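Holliday junction resolvase Hjc (PDB 4TKD) resolves Holliday junctions during genetic recombination, cutting four-way DNA with paired nicks in opposing strands in a magnesium-dependent reaction. Local coordinates at residues 54-59 against 88-93; 97-102 against 118-123; 24-29 against 41-46. All coordinates share one frame; numbering follows the deposited sequence.

Contact 1 of 3, residues 54-59 against 88-93; sequences IEMKSR and GVKKPG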
ATOM      1  N   ILE C  54      -6.921 -12.047  -7.013  1.00 26.03           N
ATOM      2  CA  ILE C  54      -6.518 -13.339  -6.457  1.00 26.23           C
ATOM      3  C   ILE C  54      -5.943 -14.256  -7.523  1.00 32.69           C
ATOM      4  O   ILE C  54      -6.598 -14.511  -8.532  1.00 34.33           O
ATOM      5  CB  ILE C  54      -7.732 -13.988  -5.696  1.00 29.40           C
ATOM      6  CG1 ILE C  54      -8.219 -13.090  -4.528  1.00 29.97           C
ATOM      7  CG2 ILE C  54      -7.387 -15.392  -5.178  1.00 30.43           C
ATOM      8  CD1 ILE C  54      -9.670 -13.244  -4.179  1.00 40.64           C
ATOM      9  N   GLU C  55      -4.730 -14.766  -7.282  1.00 30.11           N
ATOM     10  CA  GLU C  55      -4.068 -15.741  -8.141  1.00 30.95           C
ATOM     11  C   GLU C  55      -4.142 -17.103  -7.443  1.00 39.18           C
ATOM     12  O   GLU C  55      -3.660 -17.238  -6.315  1.00 38.31           O
ATOM     13  CB  GLU C  55      -2.608 -15.340  -8.457  1.00 31.72           C
ATOM     14  CG  GLU C  55      -1.987 -16.153  -9.595  1.00 35.72           C
ATOM     15  CD  GLU C  55      -2.525 -15.942 -10.997  1.00 53.42           C
ATOM     16  OE1 GLU C  55      -3.492 -15.168 -11.186  1.00 29.81           O
ATOM     17  OE2 GLU C  55      -1.955 -16.548 -11.925  1.00 54.66           O
ATOM     18  N   MET C  56      -4.808 -18.083  -8.080  1.00 39.55           N
ATOM     19  CA  MET C  56      -4.989 -19.424  -7.522  1.00 41.07           C
ATOM     20  C   MET C  56      -3.742 -20.226  -7.722  1.00 47.10           C
ATOM     21  O   MET C  56      -3.208 -20.262  -8.841  1.00 48.45           O
ATOM     22  CB  MET C  56      -6.164 -20.167  -8.176  1.00 43.95           C
ATOM     23  CG  MET C  56      -7.542 -19.561  -7.931  1.00 47.92           C
ATOM     24  SD  MET C  56      -7.946 -19.186  -6.198  1.00 53.13           S
ATOM     25  CE  MET C  56      -7.888 -20.833  -5.452  1.00 49.42           C
ATOM     26  N   LYS C  57      -3.269 -20.880  -6.664  1.00 43.32           N
ATOM     27  CA  LYS C  57      -2.079 -21.722  -6.746  1.00 44.00           C
ATOM     28  C   LYS C  57      -2.153 -22.879  -5.755  1.00 50.45           C
ATOM     29  O   LYS C  57      -2.622 -22.693  -4.636  1.00 49.63           O
ATOM     30  CB  LYS C  57      -0.793 -20.899  -6.534  1.00 45.89           C
ATOM     31  CG  LYS C  57      -0.279 -20.151  -7.765  1.00 52.76           C
ATOM     32  CD  LYS C  57       0.235 -21.084  -8.856  1.00 59.13           C
ATOM     33  CE  LYS C  57       0.396 -20.383 -10.174  1.00 62.91           C
ATOM     34  NZ  LYS C  57      -0.909 -20.109 -10.835  1.00 80.90           N
ATOM     35  N   SER C  58      -1.681 -24.066  -6.167  1.00 49.54           N
ATOM     36  CA  SER C  58      -1.678 -25.267  -5.327  1.00 50.23           C
ATOM     37  C   SER C  58      -0.428 -25.398  -4.448  1.00 56.17           C
ATOM     38  O   SER C  58       0.648 -24.909  -4.823  1.00 55.16           O
ATOM     39  CB  SER C  58      -1.861 -26.517  -6.183  1.00 53.41           C
ATOM     40  OG  SER C  58      -0.790 -26.672  -7.097  1.00 60.45           O
ATOM     41  N   ARG C  59      -0.591 -26.044  -3.266  1.00 55.40           N
ATOM     42  CA  ARG C  59       0.479 -26.353  -2.308  1.00 56.85           C
ATOM     43  C   ARG C  59       1.151 -27.654  -2.773  1.00 64.46           C
ATOM     44  O   ARG C  59       0.484 -28.686  -2.888  1.00 64.38           O
ATOM     45  CB  ARG C  59      -0.081 -26.520  -0.888  1.00 57.12           C
ATOM     46  CG  ARG C  59      -0.004 -25.257  -0.064  1.00 72.30           C
ATOM     47  CD  ARG C  59       0.803 -25.448   1.205  1.00 87.71           C
ATOM     48  NE  ARG C  59       0.703 -24.278   2.079  1.00101.07           N
ATOM     49  CZ  ARG C  59       1.597 -23.294   2.133  1.00117.40           C
ATOM     50  NH1 ARG C  59       2.688 -23.336   1.377  1.00104.36           N
ATOM     51  NH2 ARG C  59       1.408 -22.264   2.948  1.00105.84           N
ATOM     52  N   GLY C  88      -4.356 -17.208  -3.656  1.00 39.54           N
ATOM     53  CA  GLY C  88      -5.448 -18.022  -3.141  1.00 39.93           C
ATOM     54  C   GLY C  88      -4.967 -19.450  -3.104  1.00 47.18           C
ATOM     55  O   GLY C  88      -4.639 -20.010  -4.152  1.00 47.61           O
ATOM     56  N   VAL C  89      -4.854 -20.029  -1.908  1.00 45.88           N
ATOM     57  CA  VAL C  89      -4.347 -21.393  -1.776  1.00 47.10           C
ATOM     58  C   VAL C  89      -5.397 -22.437  -2.237  1.00 54.14           C
ATOM     59  O   VAL C  89      -6.481 -22.529  -1.655  1.00 54.63           O
ATOM     60  CB  VAL C  89      -3.719 -21.702  -0.382  1.00 51.05           C
ATOM     61  CG1 VAL C  89      -2.898 -22.978  -0.434  1.00 50.65           C
ATOM     62  CG2 VAL C  89      -2.858 -20.539   0.132  1.00 51.05           C
ATOM     63  N   LYS C  90      -5.073 -23.177  -3.322  1.00 52.33           N
ATOM     64  CA  LYS C  90      -5.889 -24.246  -3.936  1.00 53.04           C
ATOM     65  C   LYS C  90      -5.807 -25.517  -3.044  1.00 58.30           C
ATOM     66  O   LYS C  90      -5.074 -26.475  -3.347  1.00 56.31           O
ATOM     67  CB  LYS C  90      -5.346 -24.560  -5.347  1.00 55.35           C
ATOM     68  CG  LYS C  90      -6.165 -24.083  -6.526  1.00 57.04           C
ATOM     69  CD  LYS C  90      -5.536 -24.632  -7.802  1.00 60.12           C
ATOM     70  CE  LYS C  90      -6.496 -24.695  -8.969  1.00 72.48           C
ATOM     71  NZ  LYS C  90      -6.458 -23.462  -9.804  1.00 78.71           N
ATOM     72  N   LYS C  91      -6.526 -25.484  -1.910  1.00 56.92           N
ATOM     73  CA  LYS C  91      -6.560 -26.579  -0.933  1.00 57.22           C
ATOM     74  C   LYS C  91      -7.965 -26.738  -0.319  1.00 64.16           C
ATOM     75  O   LYS C  91      -8.719 -25.757  -0.291  1.00 64.05           O
ATOM     76  CB  LYS C  91      -5.471 -26.398   0.152  1.00 59.03           C
ATOM     77  CG  LYS C  91      -5.660 -25.204   1.075  1.00 66.72           C
ATOM     78  CD  LYS C  91      -4.637 -25.197   2.195  1.00 77.74           C
ATOM     79  CE  LYS C  91      -5.265 -25.427   3.549  1.00 89.74           C
ATOM     80  NZ  LYS C  91      -6.046 -24.249   4.023  1.00 96.08           N
ATOM     81  N   PRO C  92      -8.355 -27.938   0.186  1.00 62.42           N
ATOM     82  CA  PRO C  92      -9.688 -28.052   0.790  1.00 62.18           C
ATOM     83  C   PRO C  92      -9.740 -27.388   2.160  1.00 65.70           C
ATOM     84  O   PRO C  92      -8.704 -27.075   2.751  1.00 65.31           O
ATOM     85  CB  PRO C  92      -9.939 -29.565   0.849  1.00 64.07           C
ATOM     86  CG  PRO C  92      -8.593 -30.189   0.865  1.00 68.71           C
ATOM     87  CD  PRO C  92      -7.603 -29.212   0.283  1.00 64.40           C
ATOM     88  N   GLY C  93     -10.952 -27.134   2.618  1.00 62.41           N
ATOM     89  CA  GLY C  93     -11.190 -26.501   3.900  1.00 62.22           C
ATOM     90  C   GLY C  93     -11.109 -24.995   3.871  1.00 64.17           C
ATOM     91  O   GLY C  93     -11.622 -24.358   2.946  1.00 64.48           O
TER
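With CG anti to its carbonyl carbon (chi1 -65°) and further bends at chi2 and chi3, M56 folds its end back over G88, bringing its methyl CE 3.6 Å from G88 O and 3.8 Å from K90 CG. K90 crosses the methionine at about a right angle and, bent at chi4, sets its NZ 3.7 Å from M56 CB. G88 lies so close to the sulfur that a CB on it would fall 2.8 Å from M56 SD and would also clash with I54 CG2. The strands run parallel, joined by hydrogen bonds from G88 N to E55 O (2.7 Å), K57 N to G88 O (3.0 Å) and K90 N to K57 O (2.8 Å), the middle one nearly along its C=O axis. The side chains of R59 and V89 cross obliquely where CG meets CG1. An alanine in place of M56 would remove the sulfur and methyl and would probably loosen the packing on G88, K90, and V11 and I15 of helix 10-21. E55 and K57 fit the (D/E)XK part of the PD-(D/E)XK nuclease motif. E55 OE1 accepts a hydrogen bond from D42 N, while K57 NZ donates one to M56 O in its carbonyl plane and makes a long salt bridge to E55 OE2 (3.9 Å), placing a positive charge beside the inferred magnesium ligands, consistent with its predicted role in transition-state stabilisation.

Contact 2 of 3, residues 97-102 against 118-123; sequences FIPFEK and EGLDLE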
ATOM      1  N   PHE C  97      -5.641 -16.869   2.029  1.00 37.99           N
ATOM      2  CA  PHE C  97      -5.141 -15.903   1.074  1.00 37.38           C
ATOM      3  C   PHE C  97      -3.828 -15.311   1.582  1.00 40.43           C
ATOM      4  O   PHE C  97      -3.780 -14.749   2.678  1.00 41.55           O
ATOM      5  CB  PHE C  97      -6.186 -14.796   0.848  1.00 39.02           C
ATOM      6  CG  PHE C  97      -7.531 -15.303   0.419  1.00 40.59           C
ATOM      7  CD1 PHE C  97      -7.824 -15.519  -0.926  1.00 43.82           C
ATOM      8  CD2 PHE C  97      -8.508 -15.584   1.353  1.00 41.26           C
ATOM      9  CE1 PHE C  97      -9.055 -16.047  -1.315  1.00 44.28           C
ATOM     10  CE2 PHE C  97      -9.743 -16.095   0.960  1.00 43.86           C
ATOM     11  CZ  PHE C  97     -10.004 -16.336  -0.367  1.00 42.82           C
ATOM     12  N   ILE C  98      -2.772 -15.446   0.781  1.00 34.43           N
ATOM     13  CA  ILE C  98      -1.448 -14.927   1.109  1.00 33.32           C
ATOM     14  C   ILE C  98      -1.201 -13.605   0.389  1.00 36.60           C
ATOM     15  O   ILE C  98      -1.181 -13.598  -0.842  1.00 36.24           O
ATOM     16  CB  ILE C  98      -0.331 -15.984   0.857  1.00 35.33           C
ATOM     17  CG1 ILE C  98      -0.543 -17.212   1.771  1.00 36.83           C
ATOM     18  CG2 ILE C  98       1.067 -15.387   1.056  1.00 34.04           C
ATOM     19  CD1 ILE C  98       0.081 -18.522   1.258  1.00 43.62           C
ATOM     20  N   PRO C  99      -0.986 -12.481   1.126  1.00 32.72           N
ATOM     21  CA  PRO C  99      -0.658 -11.208   0.442  1.00 32.88           C
ATOM     22  C   PRO C  99       0.606 -11.407  -0.382  1.00 37.27           C
ATOM     23  O   PRO C  99       1.567 -12.010   0.104  1.00 35.19           O
ATOM     24  CB  PRO C  99      -0.428 -10.216   1.590  1.00 34.14           C
ATOM     25  CG  PRO C  99      -1.105 -10.844   2.781  1.00 37.62           C
ATOM     26  CD  PRO C  99      -0.924 -12.327   2.593  1.00 33.50           C
ATOM     27  N   PHE C 100       0.579 -10.987  -1.662  1.00 34.01           N
ATOM     28  CA  PHE C 100       1.693 -11.195  -2.566  1.00 34.54           C
ATOM     29  C   PHE C 100       3.045 -10.716  -2.065  1.00 41.44           C
ATOM     30  O   PHE C 100       4.062 -11.323  -2.424  1.00 40.86           O
ATOM     31  CB  PHE C 100       1.402 -10.652  -3.960  1.00 36.53           C
ATOM     32  CG  PHE C 100       1.918 -11.581  -5.023  1.00 38.82           C
ATOM     33  CD1 PHE C 100       1.235 -12.754  -5.337  1.00 43.82           C
ATOM     34  CD2 PHE C 100       3.087 -11.289  -5.713  1.00 41.96           C
ATOM     35  CE1 PHE C 100       1.720 -13.619  -6.324  1.00 45.58           C
ATOM     36  CE2 PHE C 100       3.571 -12.153  -6.702  1.00 45.05           C
ATOM     37  CZ  PHE C 100       2.890 -13.313  -6.996  1.00 44.06           C
ATOM     38  N   GLU C 101       3.048  -9.652  -1.231  1.00 38.69           N
ATOM     39  CA  GLU C 101       4.246  -9.054  -0.620  1.00 40.24           C
ATOM     40  C   GLU C 101       4.948  -9.964   0.392  1.00 45.42           C
ATOM     41  O   GLU C 101       6.108  -9.715   0.709  1.00 45.24           O
ATOM     42  CB  GLU C 101       3.975  -7.674   0.005  1.00 41.76           C
ATOM     43  CG  GLU C 101       2.624  -7.524   0.667  1.00 54.33           C
ATOM     44  CD  GLU C 101       1.601  -6.945  -0.283  1.00 64.60           C
ATOM     45  OE1 GLU C 101       0.988  -7.751  -1.011  1.00 42.37           O
ATOM     46  OE2 GLU C 101       1.518  -5.701  -0.407  1.00 58.74           O
ATOM     47  N   LYS C 102       4.268 -11.032   0.866  1.00 42.02           N
ATOM     48  CA  LYS C 102       4.830 -12.012   1.799  1.00 41.66           C
ATOM     49  C   LYS C 102       5.696 -13.022   1.051  1.00 49.12           C
ATOM     50  O   LYS C 102       6.522 -13.684   1.687  1.00 51.31           O
ATOM     51  CB  LYS C 102       3.716 -12.752   2.566  1.00 42.60           C
ATOM     52  CG  LYS C 102       2.751 -11.840   3.325  1.00 42.85           C
ATOM     53  CD  LYS C 102       3.071 -11.697   4.803  1.00 48.76           C
ATOM     54  CE  LYS C 102       2.404 -12.756   5.659  1.00 50.34           C
ATOM     55  NZ  LYS C 102       2.303 -12.332   7.085  1.00 48.27           N
ATOM     56  N   GLU C 118       1.441 -19.010   6.344  1.00 66.19           N
ATOM     57  CA  GLU C 118       0.093 -18.723   6.840  1.00 66.47           C
ATOM     58  C   GLU C 118      -0.448 -17.339   6.421  1.00 68.80           C
ATOM     59  O   GLU C 118       0.235 -16.323   6.601  1.00 69.19           O
ATOM     60  CB  GLU C 118      -0.043 -18.971   8.362  1.00 68.41           C
ATOM     61  CG  GLU C 118       1.058 -18.395   9.247  1.00 83.54           C
ATOM     62  CD  GLU C 118       1.029 -16.897   9.483  1.00110.45           C
ATOM     63  OE1 GLU C 118       1.967 -16.209   9.018  1.00108.92           O
ATOM     64  OE2 GLU C 118       0.067 -16.408  10.120  1.00107.51           O
ATOM     65  N   GLY C 119      -1.659 -17.322   5.857  1.00 61.85           N
ATOM     66  CA  GLY C 119      -2.282 -16.093   5.374  1.00 59.64           C
ATOM     67  C   GLY C 119      -3.544 -15.640   6.083  1.00 57.89           C
ATOM     68  O   GLY C 119      -3.716 -15.863   7.284  1.00 58.01           O
ATOM     69  N   LEU C 120      -4.424 -14.971   5.327  1.00 49.69           N
ATOM     70  CA  LEU C 120      -5.707 -14.428   5.791  1.00 47.21           C
ATOM     71  C   LEU C 120      -6.835 -15.344   5.411  1.00 47.72           C
ATOM     72  O   LEU C 120      -6.780 -15.970   4.358  1.00 48.08           O
ATOM     73  CB  LEU C 120      -5.968 -13.058   5.117  1.00 46.58           C
ATOM     74  CG  LEU C 120      -4.963 -11.930   5.375  1.00 49.52           C
ATOM     75  CD1 LEU C 120      -5.035 -10.890   4.294  1.00 49.41           C
ATOM     76  CD2 LEU C 120      -5.179 -11.297   6.737  1.00 50.53           C
ATOM     77  N   ASP C 121      -7.889 -15.386   6.219  1.00 41.92           N
ATOM     78  CA  ASP C 121      -9.091 -16.105   5.829  1.00 40.38           C
ATOM     79  C   ASP C 121      -9.919 -15.076   5.015  1.00 44.30           C
ATOM     80  O   ASP C 121      -9.506 -13.911   4.923  1.00 42.39           O
ATOM     81  CB  ASP C 121      -9.839 -16.707   7.034  1.00 40.87           C
ATOM     82  CG  ASP C 121     -10.496 -15.754   8.025  1.00 52.98           C
ATOM     83  OD1 ASP C 121     -10.445 -14.520   7.800  1.00 49.95           O
ATOM     84  OD2 ASP C 121     -11.069 -16.247   9.031  1.00 64.54           O
ATOM     85  N   LEU C 122     -11.054 -15.487   4.419  1.00 43.53           N
ATOM     86  CA  LEU C 122     -11.865 -14.587   3.591  1.00 43.98           C
ATOM     87  C   LEU C 122     -12.350 -13.321   4.299  1.00 46.41           C
ATOM     88  O   LEU C 122     -12.276 -12.235   3.728  1.00 45.61           O
ATOM     89  CB  LEU C 122     -13.034 -15.328   2.931  1.00 44.78           C
ATOM     90  CG  LEU C 122     -13.818 -14.503   1.917  1.00 49.95           C
ATOM     91  CD1 LEU C 122     -13.441 -14.886   0.514  1.00 49.08           C
ATOM     92  CD2 LEU C 122     -15.325 -14.551   2.198  1.00 54.19           C
ATOM     93  N   GLU C 123     -12.848 -13.477   5.518  1.00 42.19           N
ATOM     94  CA  GLU C 123     -13.408 -12.411   6.332  1.00 42.05           C
ATOM     95  C   GLU C 123     -12.362 -11.335   6.607  1.00 43.39           C
ATOM     96  O   GLU C 123     -12.657 -10.146   6.431  1.00 40.54           O
ATOM     97  CB  GLU C 123     -13.972 -13.019   7.645  1.00 43.36           C
ATOM     98  CG  GLU C 123     -15.155 -12.274   8.232  1.00 59.12           C
ATOM     99  CD  GLU C 123     -16.395 -12.194   7.361  1.00 86.97           C
ATOM    100  OE1 GLU C 123     -16.835 -13.239   6.828  1.00 81.84           O
ATOM    101  OE2 GLU C 123     -16.940 -11.075   7.230  1.00 83.91           O
TER
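Two backbone hydrogen bonds join F97 and L120 as a single antiparallel hydrogen-bonded pair. F97 N donates to L120 O over 2.7 Å in the carbonyl plane, and L120 N returns an almost straight bond (175°) to F97 O, also 2.7 Å, from above that carbonyl's plane. The chain comes in so close at G119 that a CB there would fall 2.3 Å from F97 O; its CA instead makes a CA-H...O contact with that oxygen.

Packing centres on the F97 ring. Its CG is anti to the carbonyl carbon (chi1 -55°), which brings the ring edge alongside the backbone of the 118-123 segment, CD2 3.5 Å from L120 O. Beyond it, in an apolar contact, F97 CZ meets L122 CD1 at 3.8 Å, the two side chains lying side by side and pointing the same way. P99 CG touches L120 CD1 more loosely, at 4.2 Å. In the fold, this pairing ties strand 97-99, one of the two outermost strands of the five-stranded sheet within the chain, to the lead-in of helix 122-133. D121 is the N-cap of that helix, its OD1 accepting D124 N, and F97 also packs on L125 one turn further along.

Electrostatic contact is weak: K102 NZ and the poorly ordered carboxylate of E118 stay beyond salt-bridge range. The ammonium instead hydrogen-bonds to E130 O of the second subunit, where a carbonyl near a helix C-terminus would probably suit a positive charge. P99 and K102 pack on A131 of that same subunit.

Contact 3 of 3, residues 24-29 against 41-46; sequences FAVVRA and PDIIAL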
ATOM      1  N   PHE C  24     -19.572  -7.974  -3.849  1.00 41.97           N
ATOM      2  CA  PHE C  24     -18.538  -7.706  -4.848  1.00 40.01           C
ATOM      3  C   PHE C  24     -19.003  -8.078  -6.243  1.00 41.71           C
ATOM      4  O   PHE C  24     -19.694  -9.086  -6.408  1.00 40.74           O
ATOM      5  CB  PHE C  24     -17.243  -8.506  -4.539  1.00 40.48           C
ATOM      6  CG  PHE C  24     -16.373  -7.982  -3.419  1.00 40.93           C
ATOM      7  CD1 PHE C  24     -16.700  -8.216  -2.093  1.00 43.26           C
ATOM      8  CD2 PHE C  24     -15.210  -7.279  -3.692  1.00 42.32           C
ATOM      9  CE1 PHE C  24     -15.891  -7.740  -1.060  1.00 43.24           C
ATOM     10  CE2 PHE C  24     -14.417  -6.774  -2.657  1.00 44.54           C
ATOM     11  CZ  PHE C  24     -14.765  -7.007  -1.345  1.00 42.80           C
ATOM     12  N   ALA C  25     -18.555  -7.292  -7.251  1.00 37.28           N
ATOM     13  CA  ALA C  25     -18.715  -7.551  -8.686  1.00 37.11           C
ATOM     14  C   ALA C  25     -17.462  -8.375  -8.977  1.00 41.86           C
ATOM     15  O   ALA C  25     -16.340  -7.910  -8.729  1.00 42.39           O
ATOM     16  CB  ALA C  25     -18.690  -6.251  -9.488  1.00 37.64           C
ATOM     17  N   VAL C  26     -17.656  -9.646  -9.342  1.00 37.74           N
ATOM     18  CA  VAL C  26     -16.553 -10.589  -9.503  1.00 38.81           C
ATOM     19  C   VAL C  26     -16.480 -11.141 -10.913  1.00 44.11           C
ATOM     20  O   VAL C  26     -17.497 -11.537 -11.491  1.00 43.48           O
ATOM     21  CB  VAL C  26     -16.580 -11.737  -8.443  1.00 43.07           C
ATOM     22  CG1 VAL C  26     -15.297 -12.555  -8.475  1.00 43.67           C
ATOM     23  CG2 VAL C  26     -16.833 -11.208  -7.035  1.00 42.70           C
ATOM     24  N   VAL C  27     -15.248 -11.205 -11.436  1.00 40.45           N
ATOM     25  CA  VAL C  27     -14.952 -11.730 -12.754  1.00 40.86           C
ATOM     26  C   VAL C  27     -13.769 -12.701 -12.668  1.00 42.49           C
ATOM     27  O   VAL C  27     -12.854 -12.500 -11.873  1.00 41.04           O
ATOM     28  CB  VAL C  27     -14.759 -10.582 -13.805  1.00 45.59           C
ATOM     29  CG1 VAL C  27     -13.475  -9.804 -13.587  1.00 44.69           C
ATOM     30  CG2 VAL C  27     -14.819 -11.103 -15.222  1.00 46.29           C
ATOM     31  N   ARG C  28     -13.797 -13.741 -13.505  1.00 38.90           N
ATOM     32  CA  ARG C  28     -12.724 -14.716 -13.620  1.00 38.38           C
ATOM     33  C   ARG C  28     -11.819 -14.301 -14.789  1.00 43.99           C
ATOM     34  O   ARG C  28     -12.219 -13.506 -15.646  1.00 44.87           O
ATOM     35  CB  ARG C  28     -13.304 -16.108 -13.862  1.00 38.27           C
ATOM     36  CG  ARG C  28     -13.867 -16.763 -12.602  1.00 48.62           C
ATOM     37  CD  ARG C  28     -14.741 -17.955 -12.960  1.00 63.57           C
ATOM     38  NE  ARG C  28     -14.179 -19.222 -12.484  1.00 74.56           N
ATOM     39  CZ  ARG C  28     -14.829 -20.098 -11.719  1.00 79.90           C
ATOM     40  NH1 ARG C  28     -16.078 -19.858 -11.335  1.00 53.20           N
ATOM     41  NH2 ARG C  28     -14.236 -21.223 -11.340  1.00 69.20           N
ATOM     42  N   ALA C  29     -10.607 -14.819 -14.841  1.00 39.58           N
ATOM     43  CA  ALA C  29      -9.771 -14.459 -15.975  1.00 39.98           C
ATOM     44  C   ALA C  29     -10.118 -15.391 -17.150  1.00 46.14           C
ATOM     45  O   ALA C  29     -10.381 -16.574 -16.921  1.00 43.73           O
ATOM     46  CB  ALA C  29      -8.309 -14.583 -15.615  1.00 40.23           C
ATOM     47  N   PRO C  41      -4.802 -11.708 -13.262  1.00 28.93           N
ATOM     48  CA  PRO C  41      -5.188 -12.498 -12.062  1.00 28.56           C
ATOM     49  C   PRO C  41      -6.459 -13.344 -12.282  1.00 31.68           C
ATOM     50  O   PRO C  41      -7.376 -12.912 -12.994  1.00 28.72           O
ATOM     51  CB  PRO C  41      -5.393 -11.423 -10.989  1.00 29.95           C
ATOM     52  CG  PRO C  41      -4.592 -10.243 -11.479  1.00 32.83           C
ATOM     53  CD  PRO C  41      -4.745 -10.264 -12.958  1.00 28.72           C
ATOM     54  N   ASP C  42      -6.490 -14.571 -11.710  1.00 29.41           N
ATOM     55  CA  ASP C  42      -7.592 -15.546 -11.812  1.00 29.50           C
ATOM     56  C   ASP C  42      -8.916 -14.986 -11.415  1.00 35.30           C
ATOM     57  O   ASP C  42      -9.918 -15.297 -12.057  1.00 35.55           O
ATOM     58  CB  ASP C  42      -7.306 -16.826 -10.995  1.00 31.31           C
ATOM     59  CG  ASP C  42      -6.130 -17.608 -11.536  1.00 42.30           C
ATOM     60  OD1 ASP C  42      -6.069 -17.815 -12.767  1.00 45.68           O
ATOM     61  OD2 ASP C  42      -5.271 -18.013 -10.732  1.00 40.62           O
ATOM     62  N   ILE C  43      -8.930 -14.167 -10.355  1.00 31.67           N
ATOM     63  CA  ILE C  43     -10.146 -13.564  -9.837  1.00 30.83           C
ATOM     64  C   ILE C  43      -9.913 -12.090  -9.630  1.00 34.50           C
ATOM     65  O   ILE C  43      -8.918 -11.688  -8.999  1.00 34.04           O
ATOM     66  CB  ILE C  43     -10.598 -14.237  -8.512  1.00 34.39           C
ATOM     67  CG1 ILE C  43     -10.855 -15.760  -8.669  1.00 34.48           C
ATOM     68  CG2 ILE C  43     -11.829 -13.522  -7.916  1.00 35.71           C
ATOM     69  CD1 ILE C  43     -10.917 -16.546  -7.319  1.00 36.59           C
ATOM     70  N   ILE C  44     -10.846 -11.288 -10.153  1.00 29.27           N
ATOM     71  CA  ILE C  44     -10.849  -9.854  -9.970  1.00 29.24           C
ATOM     72  C   ILE C  44     -12.167  -9.553  -9.288  1.00 33.33           C
ATOM     73  O   ILE C  44     -13.224  -9.867  -9.829  1.00 33.31           O
ATOM     74  CB  ILE C  44     -10.661  -9.065 -11.292  1.00 31.16           C
ATOM     75  CG1 ILE C  44      -9.279  -9.330 -11.878  1.00 31.02           C
ATOM     76  CG2 ILE C  44     -10.862  -7.558 -11.072  1.00 29.47           C
ATOM     77  CD1 ILE C  44      -9.195  -9.076 -13.366  1.00 34.68           C
ATOM     78  N   ALA C  45     -12.101  -9.002  -8.081  1.00 29.58           N
ATOM     79  CA  ALA C  45     -13.296  -8.665  -7.322  1.00 28.89           C
ATOM     80  C   ALA C  45     -13.303  -7.176  -7.046  1.00 31.81           C
ATOM     81  O   ALA C  45     -12.299  -6.613  -6.622  1.00 30.35           O
ATOM     82  CB  ALA C  45     -13.346  -9.457  -6.029  1.00 29.56           C
ATOM     83  N   LEU C  46     -14.423  -6.538  -7.344  1.00 30.23           N
ATOM     84  CA  LEU C  46     -14.553  -5.095  -7.209  1.00 31.43           C
ATOM     85  C   LEU C  46     -15.759  -4.720  -6.364  1.00 36.62           C
ATOM     86  O   LEU C  46     -16.839  -5.292  -6.538  1.00 35.36           O
ATOM     87  CB  LEU C  46     -14.694  -4.434  -8.596  1.00 31.38           C
ATOM     88  CG  LEU C  46     -13.805  -4.934  -9.732  1.00 34.89           C
ATOM     89  CD1 LEU C  46     -14.366  -4.474 -11.109  1.00 33.63           C
ATOM     90  CD2 LEU C  46     -12.318  -4.532  -9.505  1.00 32.65           C
TER
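The tight part of this antiparallel pair runs from A25 to V27 against I43 to L46. Hydrogen bonds A25 N to L46 O and L46 N to A25 O, both 2.7 Å, lie in the carbonyl planes; V27 N to I44 O and I44 N to V27 O, both 2.9 Å, run nearly along the C=O axes. V26 places CG1 anti to its backbone N (chi1 -170°), where it meets I43 CG2 at 3.6 Å, the side chains crossing obliquely, while CG2 leans on A45 CB. F24 CD2 meets the same A45 methyl, and V27 CG1 lies alongside I44 CB. Toward the partly exposed R28 and A29 the hydrogen bonding slackens: the A29 N bond to D42 O is bent (136°), its donor above the carbonyl plane, though A29 CB still lies against P41 O. R28 reaches D42 O with its CA, its side chain adding only CB. A classic beta bulge sets D42 and I43 across from the single I54 on strand 50-58, and a hydrogen bond from M56 N to D42 OD2 would steady this inferred magnesium ligand. V26 packs on L19 and I43 on E12 of helix 10-21; opposite, I44 packs on F77 of helix 68-81.

In the fold
All three contacts reach one five-stranded sheet: contact 3 forms one margin, contact 1 joins its only parallel pair, and contact 2 borders the other margin. Contact 3 is the most buried, an antiparallel ladder, bulged at one end, with mostly apolar side chains on both faces; contacts 1 and 2 are partly buried, and contact 2 has one beta bridge. Contact 1 carries the acidic and lysine groups of the inferred site, to which contact 3 adds D42, whereas contact 2 puts its charge at the subunit boundary. The I54 N to I43 O bond links contacts 1 and 3; V89 CG2 packs on I98 CD1 between contacts 1 and 2. Contacts 2 and 3 do not touch.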